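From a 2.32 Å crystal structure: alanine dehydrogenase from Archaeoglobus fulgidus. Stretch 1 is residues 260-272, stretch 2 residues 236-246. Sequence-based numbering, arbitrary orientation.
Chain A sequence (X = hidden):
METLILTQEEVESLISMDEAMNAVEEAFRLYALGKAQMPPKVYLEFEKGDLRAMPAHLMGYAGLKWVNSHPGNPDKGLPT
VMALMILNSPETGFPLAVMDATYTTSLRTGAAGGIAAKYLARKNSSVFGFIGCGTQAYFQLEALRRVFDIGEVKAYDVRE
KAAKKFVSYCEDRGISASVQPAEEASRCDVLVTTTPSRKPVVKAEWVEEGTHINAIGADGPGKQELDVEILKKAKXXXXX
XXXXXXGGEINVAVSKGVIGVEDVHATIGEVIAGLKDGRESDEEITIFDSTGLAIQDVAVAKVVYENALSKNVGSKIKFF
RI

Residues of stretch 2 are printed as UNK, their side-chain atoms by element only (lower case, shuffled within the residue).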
ATOM      1  N   GLY A 260      11.439  25.554  12.302  1.00 35.23           N
ATOM      2  CA  GLY A 260      11.476  24.274  12.973  1.00 35.79           C
ATOM      3  C   GLY A 260      10.076  23.763  13.230  1.00 37.82           C
ATOM      4  O   GLY A 260       9.107  24.249  12.643  1.00 33.93           O
ATOM      5  N   VAL A 261       9.964  22.780  14.118  1.00 40.87           N
ATOM      6  CA  VAL A 261       8.659  22.216  14.432  1.00 43.29           C
ATOM      7  C   VAL A 261       7.888  23.087  15.403  1.00 43.43           C
ATOM      8  O   VAL A 261       6.673  22.975  15.516  1.00 43.76           O
ATOM      9  CB  VAL A 261       8.752  20.811  15.029  1.00 45.19           C
ATOM     10  CG1 VAL A 261       7.345  20.222  15.110  1.00 46.90           C
ATOM     11  CG2 VAL A 261       9.660  19.924  14.177  1.00 46.22           C
ATOM     12  N   GLU A 262       8.585  23.939  16.131  1.00 44.57           N
ATOM     13  CA  GLU A 262       7.859  24.803  17.023  1.00 45.91           C
ATOM     14  C   GLU A 262       7.150  25.820  16.145  1.00 44.83           C
ATOM     15  O   GLU A 262       6.151  26.430  16.541  1.00 46.38           O
ATOM     16  CB  GLU A 262       8.803  25.465  18.011  1.00 49.38           C
ATOM     17  CG  GLU A 262       8.752  24.751  19.362  1.00 55.16           C
ATOM     18  CD  GLU A 262       9.540  25.474  20.428  1.00 58.38           C
ATOM     19  OE1 GLU A 262      10.774  25.485  20.294  1.00 60.29           O
ATOM     20  OE2 GLU A 262       8.937  26.031  21.386  1.00 60.30           O
ATOM     21  N   ASP A 263       7.639  25.963  14.922  1.00 41.21           N
ATOM     22  CA  ASP A 263       7.032  26.893  14.009  1.00 37.88           C
ATOM     23  C   ASP A 263       5.711  26.373  13.447  1.00 35.95           C
ATOM     24  O   ASP A 263       5.008  27.088  12.722  1.00 36.17           O
ATOM     25  CB  ASP A 263       8.009  27.223  12.882  1.00 38.91           C
ATOM     26  CG  ASP A 263       9.251  27.945  13.390  1.00 40.54           C
ATOM     27  OD1 ASP A 263      10.310  27.302  13.532  1.00 36.99           O
ATOM     28  OD2 ASP A 263       9.152  29.163  13.667  1.00 41.85           O
ATOM     29  N   VAL A 264       5.366  25.134  13.753  1.00 31.62           N
ATOM     30  CA  VAL A 264       4.095  24.623  13.266  1.00 29.99           C
ATOM     31  C   VAL A 264       3.160  24.719  14.454  1.00 29.71           C
ATOM     32  O   VAL A 264       3.436  24.176  15.528  1.00 29.45           O
ATOM     33  CB  VAL A 264       4.170  23.158  12.779  1.00 28.69           C
ATOM     34  CG1 VAL A 264       2.778  22.658  12.457  1.00 28.39           C
ATOM     35  CG2 VAL A 264       5.016  23.065  11.534  1.00 26.77           C
ATOM     36  N   HIS A 265       2.057  25.422  14.256  1.00 27.55           N
ATOM     37  CA  HIS A 265       1.110  25.631  15.332  1.00 28.21           C
ATOM     38  C   HIS A 265       0.201  24.446  15.700  1.00 26.33           C
ATOM     39  O   HIS A 265      -0.017  24.163  16.885  1.00 26.02           O
ATOM     40  CB  HIS A 265       0.244  26.856  15.014  1.00 26.02           C
ATOM     41  CG  HIS A 265      -0.804  27.129  16.043  1.00 27.87           C
ATOM     42  ND1 HIS A 265      -2.131  27.337  15.722  1.00 27.10           N
ATOM     43  CD2 HIS A 265      -0.734  27.166  17.393  1.00 28.23           C
ATOM     44  CE1 HIS A 265      -2.829  27.483  16.831  1.00 28.86           C
ATOM     45  NE2 HIS A 265      -2.006  27.382  17.859  1.00 28.84           N
ATOM     46  N   ALA A 266      -0.340  23.772  14.697  1.00 24.29           N
ATOM     47  CA  ALA A 266      -1.244  22.669  14.968  1.00 22.93           C
ATOM     48  C   ALA A 266      -1.529  21.924  13.679  1.00 21.33           C
ATOM     49  O   ALA A 266      -1.077  22.344  12.629  1.00 23.03           O
ATOM     50  CB  ALA A 266      -2.548  23.248  15.527  1.00 20.44           C
ATOM     51  N   THR A 267      -2.262  20.820  13.764  1.00 19.32           N
ATOM     52  CA  THR A 267      -2.700  20.089  12.575  1.00 19.01           C
ATOM     53  C   THR A 267      -4.147  20.590  12.463  1.00 18.13           C
ATOM     54  O   THR A 267      -4.710  21.098  13.425  1.00 20.33           O
ATOM     55  CB  THR A 267      -2.751  18.557  12.775  1.00 19.18           C
ATOM     56  OG1 THR A 267      -3.710  18.245  13.794  1.00 21.26           O
ATOM     57  CG2 THR A 267      -1.387  18.004  13.191  1.00 16.77           C
ATOM     58  N   ILE A 268      -4.759  20.464  11.302  1.00 18.90           N
ATOM     59  CA  ILE A 268      -6.126  20.943  11.146  1.00 18.30           C
ATOM     60  C   ILE A 268      -7.116  20.150  12.023  1.00 19.01           C
ATOM     61  O   ILE A 268      -8.127  20.696  12.463  1.00 17.13           O
ATOM     62  CB  ILE A 268      -6.534  20.905   9.646  1.00 18.48           C
ATOM     63  CG1 ILE A 268      -7.889  21.572   9.447  1.00 17.98           C
ATOM     64  CG2 ILE A 268      -6.530  19.467   9.145  1.00 18.68           C
ATOM     65  CD1 ILE A 268      -7.983  22.914  10.071  1.00 18.88           C
ATOM     66  N   GLY A 269      -6.805  18.867  12.278  1.00 21.12           N
ATOM     67  CA  GLY A 269      -7.651  18.012  13.102  1.00 18.97           C
ATOM     68  C   GLY A 269      -7.636  18.511  14.538  1.00 21.34           C
ATOM     69  O   GLY A 269      -8.655  18.531  15.228  1.00 21.01           O
ATOM     70  N   GLU A 270      -6.474  18.930  15.006  1.00 21.56           N
ATOM     71  CA  GLU A 270      -6.408  19.420  16.354  1.00 23.14           C
ATOM     72  C   GLU A 270      -7.276  20.653  16.496  1.00 22.61           C
ATOM     73  O   GLU A 270      -7.944  20.820  17.516  1.00 22.21           O
ATOM     74  CB  GLU A 270      -4.986  19.772  16.739  1.00 26.63           C
ATOM     75  CG  GLU A 270      -4.109  18.578  17.019  1.00 28.56           C
ATOM     76  CD  GLU A 270      -2.669  19.004  17.170  1.00 30.28           C
ATOM     77  OE1 GLU A 270      -2.190  19.722  16.291  1.00 32.18           O
ATOM     78  OE2 GLU A 270      -2.017  18.640  18.159  1.00 33.45           O
ATOM     79  N   VAL A 271      -7.284  21.510  15.477  1.00 22.34           N
ATOM     80  CA  VAL A 271      -8.103  22.713  15.553  1.00 21.33           C
ATOM     81  C   VAL A 271      -9.577  22.351  15.519  1.00 22.28           C
ATOM     82  O   VAL A 271     -10.377  22.858  16.304  1.00 22.43           O
ATOM     83  CB  VAL A 271      -7.800  23.709  14.398  1.00 21.82           C
ATOM     84  CG1 VAL A 271      -8.789  24.854  14.427  1.00 19.97           C
ATOM     85  CG2 VAL A 271      -6.378  24.274  14.541  1.00 22.87           C
ATOM     86  N   ILE A 272      -9.939  21.464  14.615  1.00 21.43           N
ATOM     87  CA  ILE A 272     -11.318  21.091  14.513  1.00 22.42           C
ATOM     88  C   ILE A 272     -11.779  20.429  15.819  1.00 24.21           C
ATOM     89  O   ILE A 272     -12.882  20.682  16.293  1.00 24.00           O
ATOM     90  CB  ILE A 272     -11.524  20.152  13.311  1.00 21.30           C
ATOM     91  CG1 ILE A 272     -11.222  20.911  12.024  1.00 20.93           C
ATOM     92  CG2 ILE A 272     -12.955  19.640  13.270  1.00 21.71           C
ATOM     93  CD1 ILE A 272     -11.297  20.068  10.792  1.00 22.97           C
ATOM     94  N   UNK A 236       1.102  28.466  11.094  1.00 19.46           N
ATOM     95  CA  UNK A 236       1.020  27.373  10.132  1.00 19.33           C
ATOM     96  C   UNK A 236       0.199  26.201  10.673  1.00 17.89           C
ATOM     97  O   UNK A 236       0.447  25.694  11.750  1.00 16.88           O
ATOM     98  c   UNK A 236       2.379  25.831   8.635  1.00 21.46           C
ATOM     99  c   UNK A 236       2.441  26.867   9.781  1.00 21.02           C
ATOM    100  c   UNK A 236       4.815  27.650   9.250  1.00 18.02           C
ATOM    101  c   UNK A 236       3.332  28.041   9.366  1.00 18.32           C
ATOM    102  N   UNK A 237      -0.794  25.782   9.919  1.00 19.06           N
ATOM    103  CA  UNK A 237      -1.602  24.660  10.343  1.00 19.28           C
ATOM    104  C   UNK A 237      -1.472  23.581   9.265  1.00 19.41           C
ATOM    105  O   UNK A 237      -1.933  23.755   8.127  1.00 18.40           O
ATOM    106  c   UNK A 237      -3.086  25.089  10.556  1.00 19.50           C
ATOM    107  c   UNK A 237      -3.140  26.047  11.750  1.00 18.36           C
ATOM    108  c   UNK A 237      -3.997  23.864  10.883  1.00 17.60           C
ATOM    109  N   UNK A 238      -0.841  22.463   9.621  1.00 16.55           N
ATOM    110  CA  UNK A 238      -0.673  21.424   8.638  1.00 17.62           C
ATOM    111  C   UNK A 238      -1.757  20.344   8.653  1.00 18.68           C
ATOM    112  O   UNK A 238      -2.628  20.268   9.509  1.00 17.85           O
ATOM    113  c   UNK A 238       0.734  19.767   9.914  1.00 14.80           C
ATOM    114  c   UNK A 238       1.837  21.734   8.836  1.00 14.96           C
ATOM    115  c   UNK A 238       0.715  20.716   8.736  1.00 15.74           C
ATOM    116  N   UNK A 239      -1.642  19.518   7.631  1.00 19.02           N
ATOM    117  CA  UNK A 239      -2.451  18.370   7.319  1.00 18.57           C
ATOM    118  C   UNK A 239      -2.083  17.241   8.270  1.00 20.16           C
ATOM    119  O   UNK A 239      -2.885  16.677   9.006  1.00 20.63           O
ATOM    120  o   UNK A 239      -4.268  17.900   5.653  1.00 27.83           O
ATOM    121  c   UNK A 239      -2.032  17.884   5.937  1.00 19.41           C
ATOM    122  o   UNK A 239      -3.003  17.288   3.949  1.00 20.69           O
ATOM    123  c   UNK A 239      -3.168  17.667   5.107  1.00 21.01           C
ATOM    124  N   UNK A 240      -0.820  16.888   8.160  1.00 18.36           N
ATOM    125  CA  UNK A 240      -0.235  15.817   8.896  1.00 20.79           C
ATOM    126  C   UNK A 240       1.147  16.333   9.074  1.00 21.93           C
ATOM    127  O   UNK A 240       1.805  16.704   8.107  1.00 22.59           O
ATOM    128  c   UNK A 240      -0.220  14.580   8.020  1.00 23.35           C
ATOM    129  c   UNK A 240       0.534  13.457   8.646  1.00 27.25           C
ATOM    130  o   UNK A 240       1.773  13.390   8.477  1.00 29.68           O
ATOM    131  o   UNK A 240      -0.104  12.649   9.341  1.00 32.60           O
ATOM    132  N   UNK A 241       1.601  16.393  10.303  1.00 22.03           N
ATOM    133  CA  UNK A 241       2.920  16.921  10.532  1.00 24.92           C
ATOM    134  C   UNK A 241       4.013  16.247   9.695  1.00 25.29           C
ATOM    135  O   UNK A 241       4.766  16.933   8.986  1.00 25.31           O
ATOM    136  c   UNK A 241       4.897  17.334  13.841  1.00 29.29           C
ATOM    137  c   UNK A 241       4.665  17.383  12.324  1.00 27.92           C
ATOM    138  c   UNK A 241       3.269  16.844  12.018  1.00 25.11           C
ATOM    139  c   UNK A 241       4.825  18.803  11.780  1.00 28.39           C
ATOM    140  N   UNK A 242       4.106  14.921   9.741  1.00 24.92           N
ATOM    141  CA  UNK A 242       5.170  14.256   8.998  1.00 24.80           C
ATOM    142  C   UNK A 242       5.098  14.371   7.472  1.00 22.69           C
ATOM    143  O   UNK A 242       6.129  14.492   6.809  1.00 18.94           O
ATOM    144  o   UNK A 242       6.957  13.783  11.565  1.00 39.51           O
ATOM    145  o   UNK A 242       8.807  13.128  10.587  1.00 40.94           O
ATOM    146  c   UNK A 242       6.761  12.365   9.594  1.00 35.36           C
ATOM    147  c   UNK A 242       7.558  13.152  10.660  1.00 37.00           C
ATOM    148  c   UNK A 242       5.287  12.800   9.431  1.00 27.57           C
ATOM    149  N   UNK A 243       3.895  14.361   6.906  1.00 21.20           N
ATOM    150  CA  UNK A 243       3.781  14.507   5.458  1.00 20.19           C
ATOM    151  C   UNK A 243       4.113  15.945   5.022  1.00 20.25           C
ATOM    152  O   UNK A 243       4.598  16.163   3.904  1.00 18.89           O
ATOM    153  c   UNK A 243       1.936  12.743   5.360  1.00 21.10           C
ATOM    154  n   UNK A 243       0.048  13.243   3.884  1.00 23.15           N
ATOM    155  c   UNK A 243       2.378  14.147   4.977  1.00 20.00           C
ATOM    156  c   UNK A 243       0.651  12.338   4.671  1.00 22.81           C
ATOM    157  o   UNK A 243       0.213  11.226   4.834  1.00 27.95           O
ATOM    158  N   UNK A 244       3.855  16.921   5.885  1.00 19.67           N
ATOM    159  CA  UNK A 244       4.153  18.305   5.522  1.00 20.52           C
ATOM    160  C   UNK A 244       5.677  18.435   5.482  1.00 22.38           C
ATOM    161  O   UNK A 244       6.231  18.932   4.485  1.00 22.68           O
ATOM    162  c   UNK A 244       3.538  19.287   6.533  1.00 17.64           C
ATOM    163  N   UNK A 245       6.346  17.957   6.536  1.00 23.38           N
ATOM    164  CA  UNK A 245       7.817  17.972   6.624  1.00 26.08           C
ATOM    165  C   UNK A 245       8.462  17.441   5.331  1.00 27.39           C
ATOM    166  O   UNK A 245       9.308  18.086   4.730  1.00 28.98           O
ATOM    167  c   UNK A 245       8.944  16.546  10.091  1.00 35.30           C
ATOM    168  n   UNK A 245       9.340  15.800  12.415  1.00 39.19           N
ATOM    169  c   UNK A 245       8.305  17.064   7.753  1.00 29.12           C
ATOM    170  c   UNK A 245       8.402  17.652   9.158  1.00 32.75           C
ATOM    171  c   UNK A 245       9.301  17.003  11.496  1.00 38.38           C
ATOM    172  N   UNK A 246       8.057  16.243   4.928  1.00 25.82           N
ATOM    173  CA  UNK A 246       8.575  15.586   3.742  1.00 25.10           C
ATOM    174  C   UNK A 246       8.229  16.231   2.381  1.00 24.70           C
ATOM    175  O   UNK A 246       9.092  16.374   1.505  1.00 24.68           O
ATOM    176  c   UNK A 246       9.049  12.227   0.837  1.00 31.74           C
ATOM    177  n   UNK A 246       7.809  12.527   0.488  1.00 32.74           N
ATOM    178  c   UNK A 246       7.231  13.278   1.484  1.00 31.18           C
ATOM    179  c   UNK A 246       8.160  13.428   2.460  1.00 30.77           C
ATOM    180  c   UNK A 246       8.096  14.129   3.777  1.00 26.90           C
ATOM    181  n   UNK A 246       9.289  12.760   2.021  1.00 32.94           N
TER
HETATM  182  O   HOH W   1       2.942  28.621  12.940  1.00 31.75           O
HETATM  183  O   HOH W   2      -5.227  17.237  10.717  1.00 19.46           O

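Position 236 carries four carbons, forked at the first, with one arm two carbons long; the end of that arm lies 3.5 Å from D263 O. Beta branching with a longer arm means isoleucine, I236, and the atom at D263 O is its CD1. Its backbone O accepts from H265 N at 3.0 Å, while a water joins I236 N to D263 O.

Position 237 has one carbon bearing two more, three in all. One tip lies 3.5 Å from I268 N and 4.1 Å from I268 CB; the other sits at the edge of the H265 ring. This is valine, V237, whose CG1 also reaches V271 CG2 at 4.4 Å. Its side chain shares a sheet face with A266, and its CG1 packs on I268 and V271 in the first turn of the helix.

Position 238 again shows three carbons forked at the first, one tip 3.9 Å from V264 CG1 and the other 4.3 Å from T267 CG2: valine, V238. Both its backbone polar atoms are used, N donating to A266 O at 3.0 Å and O accepting from I268 N at 2.8 Å.

Position 239 has two carbons, the second carrying two oxygens, one of them 4.4 Å from I268 CG2. A carboxylate this short is aspartate, D239. Its backbone O is linked through a water to G269 N.

Position 240 has the same four atoms but touches nothing on stretch 1. It is D240, the N-cap of the following helix: OD2 accepts from the backbone N of 243 at 2.8 Å.

Position 241 has four carbons forked at the second, its tips 4.0 Å from V261 CG1 and 4.3 Å from V264 CG2: leucine, L241.

Positions 242, 243 and 244 make no contact with stretch 1. Three carbons ending in two oxygens give E242; three ending in one oxygen and one nitrogen fit glutamine, Q243; a lone carbon gives A244.

Position 245 runs four carbons in a row to a nitrogen, the last carbon 4.0 Å from V261 CG2. This is K245, whose NZ forms a salt bridge with E242 OE2 at 3.2 Å.

Position 246, one carbon then a five-membered ring of three carbons and two nitrogens, is H246, out of reach.

The rule is a short parallel pairing that hands over to helices. Backbone bonds set the register, V237 and V238 put apolar surface on opposite faces, and L241 extends the packing to V261. T267 pairs with V238 and also caps its own helix, its OG1 accepting from E270 N at 3.1 Å.

Stretch 2, residues 236-246: IVVDDLEQAKH
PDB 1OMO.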